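Local coordinates for toxin protein (Yersinia entomophaga, PDB 6AQK), which probably acts as an ADP-ribosyltransferase toxin, splitting NAD+ and transferring its ADP-ribose to a target in the intoxicated cell, at residues P142-T147 against E184-L189; W163-E168 against I222-L227; G158-W163 against S217-I222. All coordinates share one frame; numbering follows the deposited sequence.

Interaction 1 of 3, residues P142-T147 against E184-L189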
# COMPACT_ATOMS: atom_id res chain seq x y z
N PRO A 142 -4.42 5.23 -0.17
CA PRO A 142 -4.40 5.89 1.12
C PRO A 142 -3.17 5.60 1.92
O PRO A 142 -3.16 5.89 3.15
CB PRO A 142 -5.64 5.32 1.82
CG PRO A 142 -5.68 3.92 1.35
CD PRO A 142 -5.21 3.98 -0.11
N LEU A 143 -2.16 4.99 1.31
CA LEU A 143 -0.82 4.84 1.95
C LEU A 143 0.28 5.12 0.95
O LEU A 143 0.07 5.15 -0.31
CB LEU A 143 -0.63 3.42 2.54
CG LEU A 143 -0.57 2.29 1.50
CD1 LEU A 143 0.06 1.03 2.03
CD2 LEU A 143 -1.97 2.00 0.93
N ILE A 144 1.49 5.25 1.49
CA ILE A 144 2.70 5.12 0.71
C ILE A 144 2.92 3.60 0.50
O ILE A 144 3.19 2.85 1.44
CB ILE A 144 3.93 5.76 1.46
CG1 ILE A 144 3.72 7.27 1.56
CG2 ILE A 144 5.27 5.35 0.81
CD1 ILE A 144 4.68 8.04 2.47
N MET A 145 2.81 3.15 -0.71
CA MET A 145 2.71 1.74 -0.94
C MET A 145 3.99 1.16 -1.54
O MET A 145 4.39 1.55 -2.64
CB MET A 145 1.52 1.51 -1.96
CG MET A 145 1.28 0.04 -2.19
SD MET A 145 0.02 -0.24 -3.44
CE MET A 145 -1.35 -0.26 -2.35
N SER A 146 4.54 0.12 -0.89
CA SER A 146 5.67 -0.62 -1.38
C SER A 146 5.20 -1.76 -2.20
O SER A 146 4.12 -2.29 -1.96
CB SER A 146 6.52 -1.15 -0.24
OG SER A 146 5.75 -2.04 0.58
N THR A 147 5.99 -2.09 -3.20
CA THR A 147 5.68 -3.15 -4.11
C THR A 147 7.00 -3.85 -4.45
O THR A 147 8.05 -3.30 -4.18
CB THR A 147 4.95 -2.64 -5.40
OG1 THR A 147 5.86 -1.98 -6.30
CG2 THR A 147 3.73 -1.70 -5.05
N GLU A 184 12.47 -3.33 -4.20
CA GLU A 184 11.21 -2.68 -3.77
C GLU A 184 11.01 -1.45 -4.65
O GLU A 184 11.96 -0.66 -4.86
CB GLU A 184 11.29 -2.35 -2.30
CG GLU A 184 10.06 -1.63 -1.76
CD GLU A 184 9.97 -1.76 -0.22
OE1 GLU A 184 10.19 -0.78 0.52
OE2 GLU A 184 9.66 -2.85 0.24
N VAL A 185 9.77 -1.28 -5.17
CA VAL A 185 9.36 -0.09 -5.88
C VAL A 185 8.25 0.57 -5.07
O VAL A 185 7.25 -0.06 -4.81
CB VAL A 185 8.83 -0.47 -7.29
CG1 VAL A 185 8.22 0.73 -7.98
CG2 VAL A 185 9.90 -1.15 -8.13
N THR A 186 8.40 1.84 -4.75
CA THR A 186 7.42 2.53 -3.94
C THR A 186 6.59 3.58 -4.64
O THR A 186 7.09 4.29 -5.58
CB THR A 186 8.22 3.21 -2.78
OG1 THR A 186 9.14 2.25 -2.24
CG2 THR A 186 7.29 3.73 -1.64
N PHE A 187 5.36 3.74 -4.17
CA PHE A 187 4.41 4.67 -4.78
C PHE A 187 4.02 5.65 -3.75
O PHE A 187 4.05 5.34 -2.56
CB PHE A 187 3.22 3.95 -5.35
CG PHE A 187 3.57 3.11 -6.54
CD1 PHE A 187 4.18 1.88 -6.39
CD2 PHE A 187 3.43 3.63 -7.81
CE1 PHE A 187 4.50 1.11 -7.49
CE2 PHE A 187 3.73 2.87 -8.93
CZ PHE A 187 4.30 1.62 -8.76
N PRO A 188 3.71 6.88 -4.17
CA PRO A 188 3.44 7.89 -3.20
C PRO A 188 2.05 7.90 -2.59
O PRO A 188 1.10 7.32 -3.12
CB PRO A 188 3.70 9.19 -4.01
CG PRO A 188 3.19 8.81 -5.34
CD PRO A 188 3.67 7.42 -5.53
N LEU A 189 1.94 8.54 -1.44
CA LEU A 189 0.61 8.79 -0.86
C LEU A 189 -0.32 9.45 -1.92
O LEU A 189 0.11 10.37 -2.65
CB LEU A 189 0.74 9.70 0.35
CG LEU A 189 -0.56 9.89 1.18
CD1 LEU A 189 -1.15 8.55 1.65
CD2 LEU A 189 -0.27 10.79 2.37
O HOH W 1 0.89 4.60 -2.80
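Strands 145-147 and 184-187 run antiparallel, their axes 153° apart in direction and 4.6 Å apart at closest approach, and form the small two-stranded sheet of this ADP-ribosyltransferase domain. T147 and V185 make a hydrogen-bonded pair in which V185 N reaches T147 O at 2.8 Å, while the return bond from T147 N to V185 O is bent and weak. One step on, S146 and T186 form a non-hydrogen-bonded pair, followed by a bond from F187 N to M145 O. T147 OG1 strengthens the pairing: set between its own backbone N and carbonyl carbon (chi1 75°), it donates to V185 O at 2.8 Å, so that this carbonyl takes a side-chain bond besides the weak backbone one. The same hydroxyl lies in plane at the edge of the F187 ring, and T147 CG2 packs against that ring's CD1 and CE1.

S146 projects to the other face, where E184, with CG anti to its backbone N (chi1 178°), brings CD within 3.5 Å of S146 CB. S146 O accepts from R104 NH1 of strand 101-106; this gathering of R104, S146 and E184 is consistent with the Arg-Ser-Glu signature of one ADP-ribosyltransferase class. Also on the S146 side, I144 CG2 and T186 CG2 meet obliquely at 3.6 Å. Beside the M145 end of the pairing, a water bridges the chains, donating to L143 O and P188 O at 2.7 Å each. Beyond it L189, its CG anti to the backbone N, sets CD1 3.6 Å from P142 C.

Interaction 2 of 3, residues W163-E168 against I222-L227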
# COMPACT_ATOMS: atom_id res chain seq x y z
N TRP A 163 -1.60 -8.07 -5.11
CA TRP A 163 -1.85 -7.15 -6.19
C TRP A 163 -0.87 -7.39 -7.33
O TRP A 163 0.30 -7.63 -7.12
CB TRP A 163 -1.63 -5.72 -5.73
CG TRP A 163 -2.29 -5.23 -4.48
CD1 TRP A 163 -2.01 -5.58 -3.19
CD2 TRP A 163 -3.33 -4.19 -4.38
NE1 TRP A 163 -2.77 -4.86 -2.31
CE2 TRP A 163 -3.59 -3.99 -3.00
CE3 TRP A 163 -4.06 -3.43 -5.30
CZ2 TRP A 163 -4.49 -3.05 -2.54
CZ3 TRP A 163 -4.94 -2.48 -4.84
CH2 TRP A 163 -5.18 -2.33 -3.46
N HIS A 164 -1.37 -7.27 -8.55
CA HIS A 164 -0.54 -7.33 -9.73
C HIS A 164 -0.75 -6.03 -10.45
O HIS A 164 -1.82 -5.77 -11.00
CB HIS A 164 -0.97 -8.50 -10.62
CG HIS A 164 -0.15 -8.63 -11.86
ND1 HIS A 164 -0.48 -9.49 -12.87
CD2 HIS A 164 0.97 -7.98 -12.25
CE1 HIS A 164 0.43 -9.41 -13.82
NE2 HIS A 164 1.32 -8.50 -13.47
N PHE A 165 0.30 -5.21 -10.39
CA PHE A 165 0.32 -3.86 -10.93
C PHE A 165 0.92 -3.82 -12.31
O PHE A 165 2.02 -4.32 -12.55
CB PHE A 165 1.10 -2.97 -10.03
CG PHE A 165 0.40 -2.72 -8.71
CD1 PHE A 165 -0.85 -2.11 -8.66
CD2 PHE A 165 1.00 -3.08 -7.53
CE1 PHE A 165 -1.52 -1.92 -7.46
CE2 PHE A 165 0.33 -2.92 -6.35
CZ PHE A 165 -0.87 -2.32 -6.30
N ASP A 166 0.15 -3.27 -13.22
CA ASP A 166 0.63 -2.84 -14.55
C ASP A 166 1.04 -1.37 -14.47
O ASP A 166 0.21 -0.50 -14.20
CB ASP A 166 -0.52 -3.08 -15.55
CG ASP A 166 -0.20 -2.61 -16.95
OD1 ASP A 166 0.98 -2.38 -17.26
OD2 ASP A 166 -1.16 -2.50 -17.75
N LEU A 167 2.31 -1.11 -14.71
CA LEU A 167 2.83 0.27 -14.60
C LEU A 167 2.67 1.00 -15.92
O LEU A 167 3.31 0.66 -16.84
CB LEU A 167 4.26 0.24 -14.14
CG LEU A 167 4.46 0.20 -12.63
CD1 LEU A 167 3.54 -0.73 -11.87
CD2 LEU A 167 5.92 -0.05 -12.30
N GLU A 168 1.85 2.04 -15.99
CA GLU A 168 1.67 2.78 -17.28
C GLU A 168 2.86 3.76 -17.38
O GLU A 168 3.33 4.25 -16.36
CB GLU A 168 0.40 3.59 -17.28
CG GLU A 168 -0.87 2.74 -17.38
CD GLU A 168 -2.14 3.60 -17.56
OE1 GLU A 168 -2.12 4.86 -17.46
OE2 GLU A 168 -3.19 2.97 -17.81
N ILE A 222 -5.74 -8.80 -6.91
CA ILE A 222 -6.21 -7.49 -7.38
C ILE A 222 -5.32 -7.09 -8.54
O ILE A 222 -4.17 -6.86 -8.37
CB ILE A 222 -6.19 -6.43 -6.29
CG1 ILE A 222 -6.92 -6.92 -5.03
CG2 ILE A 222 -6.76 -5.16 -6.85
CD1 ILE A 222 -6.69 -5.99 -3.85
N LYS A 223 -5.88 -6.95 -9.74
CA LYS A 223 -5.19 -6.38 -10.88
C LYS A 223 -5.55 -4.89 -10.97
O LYS A 223 -6.71 -4.52 -10.97
CB LYS A 223 -5.64 -7.05 -12.18
CG LYS A 223 -5.31 -8.54 -12.15
CD LYS A 223 -5.42 -9.23 -13.50
CE LYS A 223 -4.34 -8.83 -14.49
NZ LYS A 223 -4.74 -9.38 -15.83
N ALA A 224 -4.51 -4.07 -11.12
CA ALA A 224 -4.63 -2.64 -11.19
C ALA A 224 -3.55 -2.02 -12.03
O ALA A 224 -2.47 -2.60 -12.21
CB ALA A 224 -4.58 -2.06 -9.79
N ARG A 225 -3.83 -0.82 -12.55
CA ARG A 225 -2.90 -0.06 -13.33
C ARG A 225 -2.45 1.09 -12.56
O ARG A 225 -3.28 1.75 -11.93
CB ARG A 225 -3.58 0.46 -14.60
CG ARG A 225 -4.35 -0.61 -15.35
CD ARG A 225 -5.09 -0.07 -16.60
NE ARG A 225 -4.22 0.57 -17.59
CZ ARG A 225 -3.35 -0.06 -18.39
NH1 ARG A 225 -3.19 -1.37 -18.34
NH2 ARG A 225 -2.62 0.64 -19.26
N MET A 226 -1.14 1.32 -12.54
CA MET A 226 -0.61 2.54 -11.85
C MET A 226 -0.61 3.66 -12.91
O MET A 226 -0.07 3.48 -13.96
CB MET A 226 0.77 2.26 -11.31
CG MET A 226 0.81 1.12 -10.31
SD MET A 226 -0.20 1.53 -8.87
CE MET A 226 0.78 0.91 -7.50
N LEU A 227 -1.28 4.75 -12.62
CA LEU A 227 -1.56 5.81 -13.61
C LEU A 227 -0.54 6.92 -13.50
O LEU A 227 0.09 7.06 -12.44
CB LEU A 227 -2.95 6.42 -13.35
CG LEU A 227 -4.14 5.43 -13.29
CD1 LEU A 227 -5.48 6.08 -12.98
CD2 LEU A 227 -4.19 4.64 -14.57
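Backbone hydrogen bonds join W163-E168 to I222-L227 as neighbouring parallel strands of the central mixed sheet, their directions 28° apart. The even-numbered residues of the first strand do the bonding: H164 N and D166 N donate to I222 O and A224 O, H164 O and D166 O accept from A224 N and M226 N, and E168 N closes the series on M226 O at 3.1 Å. All five bonds are nearly straight.

Apolar contacts fill the face bearing W163, F165 and L167. I222 CD1 sits over the centre of the six-membered ring of W163, 3.7 Å from its centroid, while CG2 of the same isoleucine touches W163 CE3 alongside. M226 bends at chi2 (-62°) and folds its methyl CE over the F165 ring, 3.6 Å from the centroid; its SD stands obliquely to that ring in a Met-aromatic contact. L167 CD1 packs against M226 CG at 3.6 Å.

Ionic contacts lie at the end of the face bearing D166 and R225, where E168 reaches in from just beyond the strand. R225, bent at chi3 (58°), gives NE to E168 OE2 at 2.6 Å, near the guanidinium plane and on the anti lone pair of that oxygen, with a weak second bond from NH2. D166 OD2 pairs with R225 NH1, although these two atoms are modelled too close for their positions to be firm. H164, by contrast, turns to Y207 and E101. The two bonds to E168 OE2 restrain the guanidinium's rotation at the partly exposed strand ends, and the neighbouring carboxylates probably favour its charged form.

Interaction 3 of 3, residues G158-W163 against S217-I222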
# COMPACT_ATOMS: atom_id res chain seq x y z
N GLY A 158 3.55 -15.48 0.56
CA GLY A 158 2.69 -16.12 1.51
C GLY A 158 1.44 -15.37 1.91
O GLY A 158 0.71 -15.86 2.73
N LYS A 159 1.20 -14.16 1.35
CA LYS A 159 0.07 -13.32 1.70
C LYS A 159 -1.21 -13.75 1.05
O LYS A 159 -1.20 -14.22 -0.09
CB LYS A 159 0.35 -11.86 1.30
CG LYS A 159 1.55 -11.30 1.99
CD LYS A 159 1.19 -10.80 3.33
CE LYS A 159 2.34 -10.01 4.01
NZ LYS A 159 3.43 -10.97 4.26
N THR A 160 -2.31 -13.53 1.76
CA THR A 160 -3.61 -13.95 1.29
C THR A 160 -4.03 -13.20 0.02
O THR A 160 -4.71 -13.77 -0.87
CB THR A 160 -4.66 -13.86 2.42
OG1 THR A 160 -4.20 -14.63 3.53
CG2 THR A 160 -6.03 -14.36 1.98
N ILE A 161 -3.68 -11.92 -0.07
CA ILE A 161 -4.07 -11.08 -1.19
C ILE A 161 -2.79 -10.66 -1.91
O ILE A 161 -1.80 -10.27 -1.29
CB ILE A 161 -4.83 -9.82 -0.68
CG1 ILE A 161 -6.09 -10.29 0.07
CG2 ILE A 161 -5.19 -8.86 -1.82
CD1 ILE A 161 -6.74 -9.28 0.95
N MET A 162 -2.81 -10.74 -3.22
CA MET A 162 -1.71 -10.22 -4.00
C MET A 162 -2.24 -9.21 -5.01
O MET A 162 -3.21 -9.48 -5.73
CB MET A 162 -0.93 -11.29 -4.75
CG MET A 162 0.34 -10.77 -5.41
SD MET A 162 1.18 -11.93 -6.57
CE MET A 162 0.18 -11.60 -7.98
N TRP A 163 -1.60 -8.07 -5.11
CA TRP A 163 -1.85 -7.15 -6.19
C TRP A 163 -0.87 -7.39 -7.33
O TRP A 163 0.30 -7.63 -7.12
CB TRP A 163 -1.63 -5.72 -5.73
CG TRP A 163 -2.29 -5.23 -4.48
CD1 TRP A 163 -2.01 -5.58 -3.19
CD2 TRP A 163 -3.33 -4.19 -4.38
NE1 TRP A 163 -2.77 -4.86 -2.31
CE2 TRP A 163 -3.59 -3.99 -3.00
CE3 TRP A 163 -4.06 -3.43 -5.30
CZ2 TRP A 163 -4.49 -3.05 -2.54
CZ3 TRP A 163 -4.94 -2.48 -4.84
CH2 TRP A 163 -5.18 -2.33 -3.46
N SER A 217 -0.55 -19.63 -2.01
CA SER A 217 -1.08 -19.01 -0.83
C SER A 217 -2.04 -17.84 -1.05
O SER A 217 -2.76 -17.50 -0.13
CB SER A 217 0.07 -18.55 0.04
OG SER A 217 1.03 -19.55 0.20
N HIS A 218 -2.10 -17.24 -2.27
CA HIS A 218 -3.03 -16.13 -2.49
C HIS A 218 -4.45 -16.68 -2.73
O HIS A 218 -4.69 -17.47 -3.62
CB HIS A 218 -2.60 -15.31 -3.74
CG HIS A 218 -1.14 -14.98 -3.77
ND1 HIS A 218 -0.48 -14.49 -2.67
CD2 HIS A 218 -0.21 -15.07 -4.76
CE1 HIS A 218 0.79 -14.31 -2.97
NE2 HIS A 218 0.99 -14.67 -4.23
N ARG A 219 -5.42 -16.21 -1.98
CA ARG A 219 -6.83 -16.45 -2.29
C ARG A 219 -7.43 -15.37 -3.18
O ARG A 219 -8.46 -15.59 -3.80
CB ARG A 219 -7.66 -16.66 -0.98
CG ARG A 219 -7.06 -17.70 -0.01
CD ARG A 219 -7.41 -19.14 -0.43
NE ARG A 219 -6.85 -19.65 -1.69
CZ ARG A 219 -5.61 -20.14 -1.85
NH1 ARG A 219 -5.21 -20.54 -3.04
NH2 ARG A 219 -4.72 -20.19 -0.85
N TYR A 220 -6.84 -14.17 -3.19
CA TYR A 220 -7.39 -13.04 -3.94
C TYR A 220 -6.27 -12.30 -4.68
O TYR A 220 -5.19 -12.07 -4.13
CB TYR A 220 -8.09 -12.01 -3.02
CG TYR A 220 -9.23 -12.67 -2.36
CD1 TYR A 220 -10.41 -12.85 -3.05
CD2 TYR A 220 -9.09 -13.26 -1.11
CE1 TYR A 220 -11.47 -13.54 -2.49
CE2 TYR A 220 -10.14 -13.99 -0.51
CZ TYR A 220 -11.33 -14.12 -1.24
OH TYR A 220 -12.43 -14.82 -0.76
N ILE A 221 -6.55 -11.99 -5.94
CA ILE A 221 -5.70 -11.18 -6.79
C ILE A 221 -6.41 -9.90 -7.18
O ILE A 221 -7.54 -9.90 -7.70
CB ILE A 221 -5.27 -11.91 -8.08
CG1 ILE A 221 -4.73 -13.34 -7.75
CG2 ILE A 221 -4.24 -11.04 -8.84
CD1 ILE A 221 -3.44 -13.43 -6.91
N ILE A 222 -5.74 -8.80 -6.91
CA ILE A 222 -6.21 -7.49 -7.38
C ILE A 222 -5.32 -7.09 -8.54
O ILE A 222 -4.17 -6.86 -8.37
CB ILE A 222 -6.19 -6.43 -6.29
CG1 ILE A 222 -6.92 -6.92 -5.03
CG2 ILE A 222 -6.76 -5.16 -6.85
CD1 ILE A 222 -6.69 -5.99 -3.85
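The ring of H218 is held from two directions. Its ND1 donates to K159 O at 2.7 Å, almost straight (163°) and within both the ring plane and the carbonyl plane, which fixes the ring's rotation. Over one face lies M162 CB, 3.7 Å from the ring centroid and nearly on its normal. With CG anti to the backbone N (chi1 -172°), M162 runs on past the ring, so that SD comes obliquely within 3.6 Å of H218 NE2.

Next to this site T160 O accepts two backbone bonds, from R219 N at 2.8 Å and Y220 N at 3.2 Å, and thereby joins the loop to the start of the strand. Regular parallel pairing follows, M162 N donating to Y220 O and M162 O accepting from I222 N. On one face I161 CG2 touches I222 CD1 at 3.8 Å; on the other M162 CB meets I221 CD1.

Further out, helix 115-124 covers I161 and Y220, and Y207 packs on M162 and I221. R219 turns its NE away to L201 O. The whole is the entry of two parallel neighbours into the central mixed sheet of the ADP-ribosyltransferase domain.

Interactions 2 and 3 are successive lengths of one parallel strand pair, 161-167 with 220-226; they share W163 and I222, and their centres are about 14 Å apart. Interaction 1, its centre about 12 Å from that of interaction 2, packs its small sheet against the central one: M145 SD lies 3.6 Å from F165 CZ, and F187 CG lies 3.7 Å from M226 CE, so M226 CE, which covers the F165 ring, also touches F187. Contact with interaction 3 is slighter, M145 CE to W163 CZ2 at 4.2 Å. Strand 101-106, which pairs with 161-167 in the central sheet, also carries R104, linking the probable Arg-Ser-Glu site of interaction 1 to the strands of interactions 2 and 3.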